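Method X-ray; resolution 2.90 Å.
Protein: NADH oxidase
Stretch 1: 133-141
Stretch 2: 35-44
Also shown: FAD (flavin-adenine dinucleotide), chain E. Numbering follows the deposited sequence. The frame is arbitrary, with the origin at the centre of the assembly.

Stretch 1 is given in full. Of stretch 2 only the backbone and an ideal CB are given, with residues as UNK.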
ATOM      1  N   LEU A 133       9.769 -25.085  14.076  1.00 47.05           N
ATOM      2  CA  LEU A 133      10.232 -24.384  12.845  1.00 49.89           C
ATOM      3  C   LEU A 133      10.790 -23.064  13.127  1.00 51.82           C
ATOM      4  O   LEU A 133      10.076 -22.092  13.084  1.00 57.78           O
ATOM      5  CB  LEU A 133       9.109 -24.078  11.879  1.00 45.49           C
ATOM      6  CG  LEU A 133       9.450 -24.325  10.426  1.00 47.14           C
ATOM      7  CD1 LEU A 133       8.671 -23.408   9.487  1.00 39.15           C
ATOM      8  CD2 LEU A 133      10.872 -24.180  10.209  1.00 43.98           C
ATOM      9  N   ARG A 134      12.083 -23.002  13.358  1.00 53.65           N
ATOM     10  CA  ARG A 134      12.716 -21.756  13.783  1.00 50.74           C
ATOM     11  C   ARG A 134      14.065 -21.502  13.103  1.00 49.24           C
ATOM     12  O   ARG A 134      14.443 -20.381  12.917  1.00 55.21           O
ATOM     13  CB  ARG A 134      12.870 -21.768  15.297  1.00 49.72           C
ATOM     14  CG  ARG A 134      13.272 -20.494  15.960  1.00 52.69           C
ATOM     15  CD  ARG A 134      12.086 -19.589  16.108  1.00 63.26           C
ATOM     16  NE  ARG A 134      12.521 -18.213  16.247  1.00 58.62           N
ATOM     17  CZ  ARG A 134      11.752 -17.193  15.930  1.00 74.73           C
ATOM     18  NH1 ARG A 134      10.473 -17.423  15.484  1.00 62.83           N
ATOM     19  NH2 ARG A 134      12.280 -15.974  16.080  1.00 76.79           N
ATOM     20  N   THR A 135      14.790 -22.526  12.695  1.00 45.88           N
ATOM     21  CA  THR A 135      16.185 -22.343  12.302  1.00 46.22           C
ATOM     22  C   THR A 135      16.476 -23.078  11.031  1.00 49.96           C
ATOM     23  O   THR A 135      15.632 -23.830  10.563  1.00 47.11           O
ATOM     24  CB  THR A 135      17.077 -22.965  13.343  1.00 52.12           C
ATOM     25  OG1 THR A 135      16.894 -24.386  13.327  1.00 54.65           O
ATOM     26  CG2 THR A 135      16.680 -22.521  14.671  1.00 35.59           C
ATOM     27  N   MET A 136      17.666 -22.922  10.459  1.00 53.17           N
ATOM     28  CA  MET A 136      17.911 -23.607   9.187  1.00 47.57           C
ATOM     29  C   MET A 136      17.959 -25.077   9.452  1.00 50.10           C
ATOM     30  O   MET A 136      17.580 -25.863   8.646  1.00 51.33           O
ATOM     31  CB  MET A 136      19.138 -23.118   8.480  1.00 44.38           C
ATOM     32  CG  MET A 136      19.074 -21.671   8.158  1.00 54.76           C
ATOM     33  SD  MET A 136      18.492 -21.349   6.482  1.00 65.08           S
ATOM     34  CE  MET A 136      19.753 -22.351   5.608  1.00 54.41           C
ATOM     35  N   GLU A 137      18.382 -25.465  10.631  1.00 51.62           N
ATOM     36  CA  GLU A 137      18.497 -26.872  10.901  1.00 51.85           C
ATOM     37  C   GLU A 137      17.133 -27.474  10.951  1.00 53.19           C
ATOM     38  O   GLU A 137      16.920 -28.544  10.394  1.00 52.50           O
ATOM     39  CB  GLU A 137      19.245 -27.086  12.206  1.00 55.47           C
ATOM     40  CG  GLU A 137      20.814 -26.894  12.122  1.00 64.79           C
ATOM     41  CD  GLU A 137      21.332 -25.398  12.106  1.00 75.88           C
ATOM     42  OE1 GLU A 137      20.591 -24.429  12.483  1.00 61.46           O
ATOM     43  OE2 GLU A 137      22.518 -25.207  11.701  1.00 68.30           O
ATOM     44  N   ASP A 138      16.205 -26.799  11.621  1.00 50.54           N
ATOM     45  CA  ASP A 138      14.793 -27.231  11.600  1.00 52.21           C
ATOM     46  C   ASP A 138      14.327 -27.376  10.151  1.00 53.58           C
ATOM     47  O   ASP A 138      13.619 -28.320   9.805  1.00 48.37           O
ATOM     48  CB  ASP A 138      13.858 -26.243  12.304  1.00 52.08           C
ATOM     49  CG  ASP A 138      14.100 -26.145  13.764  1.00 60.27           C
ATOM     50  OD1 ASP A 138      14.592 -27.149  14.330  1.00 73.47           O
ATOM     51  OD2 ASP A 138      13.789 -25.078  14.356  1.00 59.19           O
ATOM     52  N   GLY A 139      14.738 -26.450   9.295  1.00 46.23           N
ATOM     53  CA  GLY A 139      14.415 -26.622   7.901  1.00 42.41           C
ATOM     54  C   GLY A 139      14.851 -27.925   7.283  1.00 44.79           C
ATOM     55  O   GLY A 139      14.070 -28.552   6.643  1.00 45.73           O
ATOM     56  N   GLU A 140      16.123 -28.264   7.436  1.00 51.55           N
ATOM     57  CA  GLU A 140      16.692 -29.488   6.952  1.00 52.22           C
ATOM     58  C   GLU A 140      15.904 -30.673   7.541  1.00 54.85           C
ATOM     59  O   GLU A 140      15.444 -31.529   6.827  1.00 56.42           O
ATOM     60  CB  GLU A 140      18.146 -29.578   7.369  1.00 50.44           C
ATOM     61  CG  GLU A 140      19.080 -28.773   6.582  1.00 66.80           C
ATOM     62  CD  GLU A 140      20.521 -28.632   7.218  1.00 84.91           C
ATOM     63  OE1 GLU A 140      21.527 -28.240   6.513  1.00 73.65           O
ATOM     64  OE2 GLU A 140      20.620 -28.883   8.433  1.00 80.54           O
ATOM     65  N   ARG A 141      15.751 -30.767   8.842  1.00 46.38           N
ATOM     66  CA  ARG A 141      14.969 -31.879   9.374  1.00 52.73           C
ATOM     67  C   ARG A 141      13.631 -32.047   8.634  1.00 53.63           C
ATOM     68  O   ARG A 141      13.303 -33.116   8.173  1.00 52.21           O
ATOM     69  CB  ARG A 141      14.702 -31.682  10.886  1.00 51.64           C
ATOM     70  CG  ARG A 141      15.935 -31.623  11.725  1.00 51.57           C
ATOM     71  CD  ARG A 141      15.680 -31.815  13.192  1.00 55.54           C
ATOM     72  NE  ARG A 141      16.977 -31.608  13.834  1.00 85.76           N
ATOM     73  CZ  ARG A 141      17.472 -30.407  14.177  1.00 85.63           C
ATOM     74  NH1 ARG A 141      16.746 -29.295  13.980  1.00 67.03           N
ATOM     75  NH2 ARG A 141      18.686 -30.304  14.745  1.00 76.98           N
ATOM     76  N   UNK A  35      26.137 -19.650  17.251  1.00 47.55           N
ATOM     77  CA  UNK A  35      26.141 -21.065  17.586  1.00 49.76           C
ATOM     78  C   UNK A  35      25.529 -22.093  16.596  1.00 55.67           C
ATOM     79  O   UNK A  35      25.762 -23.266  16.713  1.00 52.05           O
ATOM     80  CB  UNK A  35      25.402 -21.206  18.918  1.00 49.76           C
ATOM     81  N   UNK A  36      24.789 -21.655  15.594  1.00 56.12           N
ATOM     82  CA  UNK A  36      24.052 -22.569  14.777  1.00 49.74           C
ATOM     83  C   UNK A  36      24.781 -22.948  13.524  1.00 58.08           C
ATOM     84  O   UNK A  36      24.233 -23.617  12.647  1.00 57.59           O
ATOM     85  CB  UNK A  36      22.689 -21.970  14.423  1.00 49.74           C
ATOM     86  N   UNK A  37      25.988 -22.487  13.328  1.00 48.47           N
ATOM     87  CA  UNK A  37      26.467 -22.857  12.023  1.00 59.54           C
ATOM     88  C   UNK A  37      25.742 -22.417  10.755  1.00 47.97           C
ATOM     89  O   UNK A  37      26.171 -22.757   9.685  1.00 49.55           O
ATOM     90  CB  UNK A  37      26.530 -24.385  11.998  1.00 59.54           C
ATOM     91  N   UNK A  38      24.719 -21.587  10.843  1.00 51.63           N
ATOM     92  CA  UNK A  38      24.381 -20.712   9.715  1.00 49.19           C
ATOM     93  C   UNK A  38      24.194 -19.274  10.198  1.00 50.73           C
ATOM     94  O   UNK A  38      23.771 -19.009  11.287  1.00 50.73           O
ATOM     95  CB  UNK A  38      23.115 -21.204   9.010  1.00 49.19           C
ATOM     96  N   UNK A  39      24.428 -18.319   9.350  1.00 49.06           N
ATOM     97  CA  UNK A  39      24.490 -16.937   9.784  1.00 48.84           C
ATOM     98  C   UNK A  39      23.790 -16.080   8.719  1.00 49.30           C
ATOM     99  O   UNK A  39      23.779 -16.404   7.525  1.00 47.50           O
ATOM    100  CB  UNK A  39      25.936 -16.490  10.005  1.00 48.84           C
ATOM    101  N   UNK A  40      23.174 -15.003   9.136  1.00 47.38           N
ATOM    102  CA  UNK A  40      22.566 -14.082   8.191  1.00 52.41           C
ATOM    103  C   UNK A  40      21.599 -14.691   7.181  1.00 54.22           C
ATOM    104  O   UNK A  40      21.848 -14.643   5.993  1.00 50.08           O
ATOM    105  CB  UNK A  40      23.680 -13.366   7.425  1.00 52.41           C
ATOM    106  N   UNK A  41      20.476 -15.230   7.631  1.00 51.95           N
ATOM    107  CA  UNK A  41      19.559 -15.889   6.716  1.00 44.42           C
ATOM    108  C   UNK A  41      18.107 -15.535   7.056  1.00 49.33           C
ATOM    109  O   UNK A  41      17.759 -15.098   8.145  1.00 51.00           O
ATOM    110  CB  UNK A  41      19.764 -17.405   6.759  1.00 44.42           C
ATOM    111  N   UNK A  42      17.213 -15.745   6.120  1.00 46.18           N
ATOM    112  CA  UNK A  42      15.892 -15.237   6.326  1.00 47.12           C
ATOM    113  C   UNK A  42      15.016 -16.290   6.851  1.00 45.40           C
ATOM    114  O   UNK A  42      14.417 -16.953   6.065  1.00 45.52           O
ATOM    115  CB  UNK A  42      15.310 -14.654   5.037  1.00 47.12           C
ATOM    116  N   UNK A  43      14.915 -16.432   8.160  1.00 45.20           N
ATOM    117  CA  UNK A  43      14.066 -17.480   8.696  1.00 49.45           C
ATOM    118  C   UNK A  43      12.636 -17.407   8.171  1.00 50.33           C
ATOM    119  O   UNK A  43      11.948 -18.400   8.067  1.00 49.24           O
ATOM    120  CB  UNK A  43      14.059 -17.407  10.224  1.00 49.45           C
ATOM    121  N   UNK A  44      12.226 -16.225   7.785  1.00 47.56           N
ATOM    122  CA  UNK A  44      10.902 -15.966   7.270  1.00 52.91           C
ATOM    123  C   UNK A  44      10.647 -16.685   5.992  1.00 49.26           C
ATOM    124  O   UNK A  44       9.518 -16.843   5.597  1.00 50.10           O
ATOM    125  CB  UNK A  44      10.688 -14.465   7.068  1.00 52.91           C
TER
HETATM  126  PA  FAD E 501      17.287 -15.241  15.636  1.00117.22           P
HETATM  127  O1A FAD E 501      16.324 -16.100  16.611  1.00 82.62           O
HETATM  128  O2A FAD E 501      16.968 -15.040  14.140  1.00 89.28           O
HETATM  129  O5B FAD E 501      18.851 -15.814  15.710  1.00 90.85           O
HETATM  130  C5B FAD E 501      19.555 -16.059  16.974  1.00 84.64           C
HETATM  131  C4B FAD E 501      20.774 -16.961  16.774  1.00 75.68           C
HETATM  132  O4B FAD E 501      21.674 -16.644  17.822  1.00 65.78           O
HETATM  133  C3B FAD E 501      20.399 -18.434  16.779  1.00 72.84           C
HETATM  134  O3B FAD E 501      20.719 -19.114  15.512  1.00 70.75           O
HETATM  135  C2B FAD E 501      21.266 -18.921  17.858  1.00 71.75           C
HETATM  136  O2B FAD E 501      21.818 -20.081  17.232  1.00 80.19           O
HETATM  137  C1B FAD E 501      22.304 -17.798  18.166  1.00 68.02           C
HETATM  138  N9A FAD E 501      22.624 -17.833  19.634  1.00 78.15           N
HETATM  139  C8A FAD E 501      21.727 -17.949  20.670  1.00 65.47           C
HETATM  140  N7A FAD E 501      22.336 -18.119  21.875  1.00 57.27           N
HETATM  141  C5A FAD E 501      23.669 -18.094  21.629  1.00 68.23           C
HETATM  142  C6A FAD E 501      24.874 -18.207  22.498  1.00 63.20           C
HETATM  143  N6A FAD E 501      24.670 -18.330  23.844  1.00 60.40           N
HETATM  144  N1A FAD E 501      26.088 -18.163  21.882  1.00 56.31           N
HETATM  145  C2A FAD E 501      26.181 -17.998  20.506  1.00 64.23           C
HETATM  146  N3A FAD E 501      25.146 -17.882  19.609  1.00 58.45           N
HETATM  147  C4A FAD E 501      23.876 -17.917  20.146  1.00 69.21           C
HETATM  148  N1  FAD E 501       9.510 -11.893  10.641  1.00 80.98           N
HETATM  149  C2  FAD E 501       8.879 -10.964   9.854  1.00 72.25           C
HETATM  150  O2  FAD E 501       9.067  -9.725  10.048  1.00 61.76           O
HETATM  151  N3  FAD E 501       8.078 -11.378   8.854  1.00 76.91           N
HETATM  152  C4  FAD E 501       7.866 -12.702   8.529  1.00 92.14           C
HETATM  153  O4  FAD E 501       7.109 -13.104   7.563  1.00 92.95           O
HETATM  154  C4X FAD E 501       8.567 -13.756   9.327  1.00 84.95           C
HETATM  155  N5  FAD E 501       8.380 -15.087   9.007  1.00 80.23           N
HETATM  156  C5X FAD E 501       9.026 -16.010   9.791  1.00 87.35           C
HETATM  157  C6  FAD E 501       8.856 -17.391   9.520  1.00 76.29           C
HETATM  158  C7  FAD E 501       9.519 -18.364  10.296  1.00 69.79           C
HETATM  159  C7M FAD E 501       9.303 -19.812   9.956  1.00 59.29           C
HETATM  160  C8  FAD E 501      10.431 -17.949  11.429  1.00 69.42           C
HETATM  161  C8M FAD E 501      11.163 -18.937  12.298  1.00 58.68           C
HETATM  162  C9  FAD E 501      10.585 -16.578  11.724  1.00 88.35           C
HETATM  163  C9A FAD E 501       9.933 -15.564  10.965  1.00 93.97           C
HETATM  164  N10 FAD E 501      10.143 -14.165  11.272  1.00 84.55           N
HETATM  165  C10 FAD E 501       9.438 -13.246  10.452  1.00 79.95           C
HETATM  166  C1' FAD E 501      10.960 -13.694  12.412  1.00 76.74           C
HETATM  167  C2' FAD E 501      12.443 -13.730  12.217  1.00 77.88           C
HETATM  168  O2' FAD E 501      12.911 -15.070  12.169  1.00 82.93           O
HETATM  169  C3' FAD E 501      13.135 -13.117  13.402  1.00 71.57           C
HETATM  170  O3' FAD E 501      12.414 -11.977  13.852  1.00 53.38           O
HETATM  171  C4' FAD E 501      14.536 -12.745  12.880  1.00 75.99           C
HETATM  172  O4' FAD E 501      15.323 -13.837  12.288  1.00 70.82           O
HETATM  173  C5' FAD E 501      15.323 -11.899  13.901  1.00 71.54           C
HETATM  174  O5' FAD E 501      16.052 -12.678  14.841  1.00 69.02           O
HETATM  175  P   FAD E 501      17.365 -12.212  15.659  1.00 58.16           P
HETATM  176  O1P FAD E 501      18.498 -11.868  14.707  1.00 64.90           O
HETATM  177  O2P FAD E 501      17.204 -11.458  17.000  1.00 58.43           O
HETATM  178  O3P FAD E 501      17.664 -13.711  16.201  1.00 92.69           O

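Position 35 has no atom of stretch 1 within 5.5 Å of its ideal CB, so the neighbouring helix sets no demand. The residue is Lys-35, whose N is 3.1 Å from FAD N3A.

Position 36 points its CB toward stretch 1, 3.8 Å from Glu-137 OE1, with FAD O2B also near. A small side chain fits, and a polar one would suit these oxygens. It is Ser-36. Its OG accepts a hydrogen bond from the backbone N of position 38 (3.0 Å, 168°), which braces the turn. Its carbonyl O lies 2.5 Å from Glu-137 OE2.

Position 37 is decided by its backbone: at phi/psi 60/6 a CB would be jammed against the preceding carbonyl O. Gly-37 follows.

Position 38 faces stretch 1, its ideal CB 4.2 Å from Met-136 CG and 4.9 Å from Glu-137 OE2. Beyond it run the Met-136 thioether and, further along the helix, Glu-140. A long aliphatic or a flat aromatic side chain could cover this surface. The deposited Trp-38 (chi1 -66°, m) lays its six-membered ring against the methyl: Met-136 CE is 3.2 Å from the centroid and 5° off the normal, a CH-pi contact squarely over the face. The carboxyl oxygens lie instead at the ring edge, Glu-137 OE2 3.1 Å from Trp-38 CD1 and Glu-140 OE1 4.0 Å from Trp-38 CZ2.

Position 39 points away from stretch 1, which therefore does not discriminate; it is Val-39. Position 40 is out of reach, and its positive phi (53°) is tolerable for only some residues; here it is Ser-40.

Position 41 points toward stretch 1, with its ideal CB 4.2 Å from Met-136 SD. The space ahead runs along the methionine toward Thr-135, so leucine, methionine or an aromatic could fill it. Tyr-41 does so with chi1 63° (p). Met-136 CG sits 3.4 Å from the ring centroid, 16° off the normal, and SD lies obliquely at 4.2 Å from the same centroid. Tyr-41 OH reaches to 3.8 Å from Thr-135 CA.

Position 42 would point a CB away from stretch 1, leaving the choice open; it is Gly-42. Position 43 points sideways, its ideal CB 4.0 Å from Arg-134 O, which favours a small residue: Ala-43. Position 44 is out of reach of stretch 1, so stretch 1 leaves the choice open, but its CA is 3.1 Å from FAD C5X. It is Cys-44, covalently bonded to a group elsewhere in the structure.

Stretch 2 35-44: KSGWVSYGAC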
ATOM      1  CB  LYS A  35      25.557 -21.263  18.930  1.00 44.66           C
ATOM      2  CG  LYS A  35      24.132 -21.582  18.993  1.00 47.17           C
ATOM      3  CD  LYS A  35      23.855 -21.963  20.464  1.00 58.07           C
ATOM      4  CE  LYS A  35      22.432 -22.288  20.843  1.00 65.03           C
ATOM      5  NZ  LYS A  35      22.311 -22.528  22.354  1.00 62.31           N
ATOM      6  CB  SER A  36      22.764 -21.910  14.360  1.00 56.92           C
ATOM      7  OG  SER A  36      22.875 -21.207  13.125  1.00 53.88           O
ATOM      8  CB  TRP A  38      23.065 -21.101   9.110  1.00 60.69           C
ATOM      9  CG  TRP A  38      22.943 -22.395   8.454  1.00 60.86           C
ATOM     10  CD1 TRP A  38      22.692 -23.592   9.026  1.00 58.01           C
ATOM     11  CD2 TRP A  38      22.948 -22.605   7.082  1.00 55.77           C
ATOM     12  NE1 TRP A  38      22.577 -24.550   8.075  1.00 59.35           N
ATOM     13  CE2 TRP A  38      22.735 -23.952   6.864  1.00 59.98           C
ATOM     14  CE3 TRP A  38      23.101 -21.771   5.995  1.00 64.42           C
ATOM     15  CZ2 TRP A  38      22.688 -24.484   5.613  1.00 72.14           C
ATOM     16  CZ3 TRP A  38      23.065 -22.304   4.746  1.00 71.23           C
ATOM     17  CH2 TRP A  38      22.864 -23.637   4.556  1.00 69.57           C
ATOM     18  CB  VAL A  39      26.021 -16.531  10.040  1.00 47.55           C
ATOM     19  CG1 VAL A  39      26.662 -15.804   8.901  1.00 42.29           C
ATOM     20  CG2 VAL A  39      26.190 -15.773  11.278  1.00 45.29           C
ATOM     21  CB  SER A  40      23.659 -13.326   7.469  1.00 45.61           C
ATOM     22  OG  SER A  40      23.110 -12.348   6.639  1.00 47.84           O
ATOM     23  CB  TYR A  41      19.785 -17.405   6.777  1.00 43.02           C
ATOM     24  CG  TYR A  41      19.483 -17.984   8.161  1.00 53.75           C
ATOM     25  CD1 TYR A  41      20.436 -18.047   9.117  1.00 48.70           C
ATOM     26  CD2 TYR A  41      18.199 -18.429   8.500  1.00 48.10           C
ATOM     27  CE1 TYR A  41      20.137 -18.524  10.335  1.00 56.85           C
ATOM     28  CE2 TYR A  41      17.903 -18.901   9.732  1.00 51.82           C
ATOM     29  CZ  TYR A  41      18.881 -18.961  10.661  1.00 59.18           C
ATOM     30  OH  TYR A  41      18.670 -19.467  11.947  1.00 64.72           O
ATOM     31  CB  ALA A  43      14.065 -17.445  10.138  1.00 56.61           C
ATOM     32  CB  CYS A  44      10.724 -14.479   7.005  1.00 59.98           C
ATOM     33  SG  CYS A  44      11.877 -13.361   7.946  1.00 90.22           S
TER
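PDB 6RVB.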